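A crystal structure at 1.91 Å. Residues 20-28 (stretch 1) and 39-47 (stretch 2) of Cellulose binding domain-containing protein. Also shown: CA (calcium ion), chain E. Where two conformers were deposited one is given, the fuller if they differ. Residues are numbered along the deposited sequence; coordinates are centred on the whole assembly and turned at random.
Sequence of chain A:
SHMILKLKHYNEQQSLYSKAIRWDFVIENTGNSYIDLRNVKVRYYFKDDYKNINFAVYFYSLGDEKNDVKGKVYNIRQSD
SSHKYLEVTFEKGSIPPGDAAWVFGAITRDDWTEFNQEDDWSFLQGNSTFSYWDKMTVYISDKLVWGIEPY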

# COMPACT_ATOMS: atom_id res chain seq x y z
N ALA A 20 23.42 -5.99 12.03
CA ALA A 20 22.78 -6.51 10.85
C ALA A 20 21.35 -5.99 10.79
O ALA A 20 20.66 -5.87 11.83
CB ALA A 20 22.82 -8.06 10.82
N ILE A 21 20.88 -5.67 9.59
CA ILE A 21 19.49 -5.40 9.38
C ILE A 21 18.90 -6.64 8.70
O ILE A 21 19.47 -7.12 7.71
CB ILE A 21 19.31 -4.14 8.50
CG1 ILE A 21 19.61 -2.88 9.35
CG2 ILE A 21 17.83 -4.08 7.94
CD1 ILE A 21 19.63 -1.57 8.49
N ARG A 22 17.80 -7.19 9.23
CA ARG A 22 17.20 -8.38 8.57
C ARG A 22 16.03 -7.97 7.73
O ARG A 22 15.05 -7.39 8.23
CB ARG A 22 16.80 -9.43 9.62
CG ARG A 22 18.04 -9.93 10.35
CD ARG A 22 18.86 -10.90 9.42
NE ARG A 22 18.10 -12.09 9.00
CZ ARG A 22 18.01 -13.19 9.72
NH1 ARG A 22 18.63 -13.26 10.90
NH2 ARG A 22 17.26 -14.21 9.29
N TRP A 23 16.14 -8.20 6.43
CA TRP A 23 15.04 -7.80 5.54
C TRP A 23 14.06 -8.95 5.24
O TRP A 23 13.21 -8.82 4.35
CB TRP A 23 15.63 -7.22 4.27
CG TRP A 23 16.82 -8.05 3.69
CD1 TRP A 23 18.19 -7.80 3.86
CD2 TRP A 23 16.71 -9.22 2.89
NE1 TRP A 23 18.91 -8.76 3.16
CE2 TRP A 23 18.03 -9.65 2.58
CE3 TRP A 23 15.62 -9.96 2.39
CZ2 TRP A 23 18.28 -10.79 1.80
CZ3 TRP A 23 15.85 -11.08 1.61
CH2 TRP A 23 17.19 -11.49 1.32
N ASP A 24 14.18 -10.07 5.96
CA ASP A 24 13.43 -11.30 5.62
C ASP A 24 11.96 -11.07 5.24
O ASP A 24 11.18 -10.43 6.02
CB ASP A 24 13.32 -12.23 6.81
CG ASP A 24 14.69 -12.69 7.32
OD1 ASP A 24 15.73 -12.09 6.92
OD2 ASP A 24 14.68 -13.64 8.13
N PHE A 25 11.55 -11.67 4.13
CA PHE A 25 10.17 -11.53 3.71
C PHE A 25 9.63 -12.81 3.11
O PHE A 25 10.40 -13.72 2.72
CB PHE A 25 10.00 -10.36 2.73
CG PHE A 25 10.82 -10.49 1.46
CD1 PHE A 25 10.29 -11.15 0.35
CD2 PHE A 25 12.07 -9.84 1.35
CE1 PHE A 25 11.01 -11.24 -0.85
CE2 PHE A 25 12.80 -9.90 0.15
CZ PHE A 25 12.29 -10.65 -0.94
N VAL A 26 8.30 -12.86 3.07
CA VAL A 26 7.59 -13.91 2.37
C VAL A 26 6.65 -13.23 1.37
O VAL A 26 5.88 -12.35 1.73
CB VAL A 26 6.72 -14.74 3.35
CG1 VAL A 26 5.96 -15.87 2.58
CG2 VAL A 26 7.60 -15.32 4.46
N ILE A 27 6.77 -13.58 0.11
CA ILE A 27 5.79 -13.09 -0.85
C ILE A 27 4.82 -14.20 -1.02
O ILE A 27 5.22 -15.31 -1.38
CB ILE A 27 6.38 -12.87 -2.23
CG1 ILE A 27 7.49 -11.84 -2.22
CG2 ILE A 27 5.26 -12.48 -3.25
CD1 ILE A 27 8.15 -11.75 -3.54
N GLU A 28 3.55 -13.91 -0.77
CA GLU A 28 2.48 -14.87 -0.93
C GLU A 28 1.83 -14.64 -2.30
O GLU A 28 1.61 -13.49 -2.72
CB GLU A 28 1.45 -14.69 0.19
CG GLU A 28 1.99 -14.89 1.61
CD GLU A 28 0.87 -14.95 2.68
OE1 GLU A 28 -0.13 -14.23 2.53
OE2 GLU A 28 0.99 -15.72 3.66
CA CA E . 19.31 4.02 10.27
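Stretch 2, residues 39-47: NVKVRYYFK

Packing of residues 39-47 on residues 20-28 of the cellulose binding domain-containing protein. Stretch 2 is one extended strand from Val40 to Lys47; stretch 1 is strand at Ile21 and Arg22 and again from Phe25 to Glu28, with a break at Trp23 and Asp24. The strand of stretch 2 runs roughly antiparallel to both segments, with signed crossing angles of 142° to the first and 143° to the second. The axes approach no closer than 10.1 and 10.4 Å, and no hydrogen bond joins the stretches, so this is a packing of side chains rather than a pairing of backbones; it buries 333 Å² in all.

Along stretch 2 the side chains alternate. Val40, Val42, Tyr44 and Phe46 point their CA-to-CB bonds toward stretch 1, whereas Lys41 and Arg43 point away. From stretch 1, Ile21, Phe25 and Ile27 point toward the partner. The backbones come nearest at the break, where Trp23 CA lies 6.5 Å from Tyr44 CA; beside it, Ile21 CA to Phe46 CA is 9.3 Å and Phe25 CA to Val42 CA is 9.0 Å.

Tyr44, chi1 t, is the largest bump, with 69 Å² covered. Its ring lodges in a hollow lined by Ile21, Arg22 and Trp23: Tyr44 CE1 meets Ile21 CG2 at 3.5 Å, Tyr44 CD2 meets Trp23 CB at 3.8 Å, and Tyr44 CE2 lies 4.0 Å from the backbone atom Arg22 O. All three approach the ring obliquely. Trp23 offers its CB here, while the end of its side chain leads away. The CA-to-CB bonds of Arg22 and Asp24 point away from stretch 2, and Arg22 NH2 forms a salt bridge with Asp24 OD2 at 2.9 Å.

Ile21, in the m, t rotamer, also reaches Phe46, though more loosely, with Ile21 CD1 4.4 Å from Phe46 CD2.

Beyond the break an aromatic ring and then an aliphatic side chain of stretch 1 meet the two valines. The Phe25 ring, chi1 p, presents one face to Val42: Val42 CG1 stands 3.9 Å from the centroid of the Phe25 ring and 13° off its normal, a CH-pi contact, with Val42 CG1 to Phe25 CE2 at 3.8 Å. Val42 CG2 also lies 3.8 Å from Phe25 CZ, and is 4.2 Å from Ile27 CD1. That same Ile27 CD1 is 4.1 Å from Val40 CG1, so the tip of Ile27 touches both valines.

At the far end of the strand, Lys47 O binds the calcium ion CA at 2.2 Å, with three waters and atoms elsewhere in the structure completing its ligands.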

# COMPACT_ATOMS: atom_id res chain seq x y z
N ASN A 39 10.46 -10.71 -12.75
CA ASN A 39 9.90 -9.38 -12.93
C ASN A 39 9.58 -8.67 -11.63
O ASN A 39 8.90 -7.64 -11.65
CB ASN A 39 8.63 -9.47 -13.76
CG ASN A 39 8.88 -10.00 -15.14
OD1 ASN A 39 9.92 -9.73 -15.75
ND2 ASN A 39 7.93 -10.76 -15.64
N VAL A 40 10.08 -9.19 -10.51
CA VAL A 40 9.69 -8.71 -9.21
C VAL A 40 10.84 -8.06 -8.48
O VAL A 40 11.93 -8.60 -8.42
CB VAL A 40 9.13 -9.87 -8.35
CG1 VAL A 40 8.96 -9.48 -6.89
CG2 VAL A 40 7.80 -10.34 -8.96
N LYS A 41 10.61 -6.87 -7.93
CA LYS A 41 11.59 -6.22 -7.05
C LYS A 41 10.95 -6.01 -5.67
O LYS A 41 9.74 -5.66 -5.56
CB LYS A 41 11.88 -4.81 -7.62
CG LYS A 41 12.66 -4.83 -8.88
CD LYS A 41 12.72 -3.47 -9.55
CE LYS A 41 13.35 -3.65 -10.97
NZ LYS A 41 13.76 -2.36 -11.62
N VAL A 42 11.75 -6.14 -4.63
CA VAL A 42 11.25 -5.89 -3.28
C VAL A 42 12.19 -4.87 -2.64
O VAL A 42 13.43 -5.00 -2.79
CB VAL A 42 11.25 -7.21 -2.46
CG1 VAL A 42 10.70 -7.01 -1.03
CG2 VAL A 42 10.40 -8.27 -3.18
N ARG A 43 11.62 -3.86 -1.94
CA ARG A 43 12.47 -2.83 -1.34
C ARG A 43 12.33 -2.75 0.16
O ARG A 43 11.22 -2.76 0.66
CB ARG A 43 12.16 -1.45 -1.92
CG ARG A 43 12.61 -1.36 -3.41
CD ARG A 43 12.22 -0.01 -4.01
NE ARG A 43 12.55 -0.10 -5.43
CZ ARG A 43 12.30 0.83 -6.34
NH1 ARG A 43 11.69 1.94 -6.00
NH2 ARG A 43 12.65 0.63 -7.61
N TYR A 44 13.48 -2.63 0.84
CA TYR A 44 13.54 -2.39 2.28
C TYR A 44 14.16 -0.99 2.44
O TYR A 44 15.30 -0.75 2.02
CB TYR A 44 14.42 -3.45 2.94
CG TYR A 44 14.43 -3.32 4.47
CD1 TYR A 44 15.22 -2.34 5.11
CD2 TYR A 44 13.61 -4.14 5.27
CE1 TYR A 44 15.19 -2.20 6.52
CE2 TYR A 44 13.55 -4.03 6.68
CZ TYR A 44 14.36 -3.07 7.30
OH TYR A 44 14.32 -2.89 8.66
N TYR A 45 13.41 -0.07 3.00
CA TYR A 45 13.87 1.32 3.12
C TYR A 45 14.56 1.55 4.43
O TYR A 45 14.02 1.19 5.49
CB TYR A 45 12.68 2.25 3.07
CG TYR A 45 11.99 2.14 1.75
CD1 TYR A 45 12.39 2.95 0.68
CD2 TYR A 45 10.95 1.24 1.57
CE1 TYR A 45 11.81 2.84 -0.53
CE2 TYR A 45 10.29 1.15 0.33
CZ TYR A 45 10.74 1.93 -0.70
OH TYR A 45 10.16 1.85 -1.94
N PHE A 46 15.73 2.19 4.36
CA PHE A 46 16.47 2.49 5.58
C PHE A 46 17.27 3.78 5.43
O PHE A 46 17.47 4.32 4.31
CB PHE A 46 17.35 1.30 5.97
CG PHE A 46 18.48 1.03 5.01
CD1 PHE A 46 18.26 0.33 3.80
CD2 PHE A 46 19.79 1.45 5.31
CE1 PHE A 46 19.30 0.05 2.90
CE2 PHE A 46 20.86 1.17 4.40
CZ PHE A 46 20.62 0.50 3.20
N LYS A 47 17.64 4.34 6.57
CA LYS A 47 18.41 5.59 6.56
C LYS A 47 19.79 5.25 7.12
O LYS A 47 19.90 4.83 8.26
CB LYS A 47 17.73 6.61 7.46
CG LYS A 47 18.39 8.01 7.43
CD LYS A 47 17.56 8.98 8.31
CE LYS A 47 18.04 10.45 8.19
NZ LYS A 47 19.40 10.59 8.70
O HOH W 1 19.82 1.86 9.45
O HOH W 2 21.73 3.63 10.69
O HOH W 3 20.33 6.34 10.89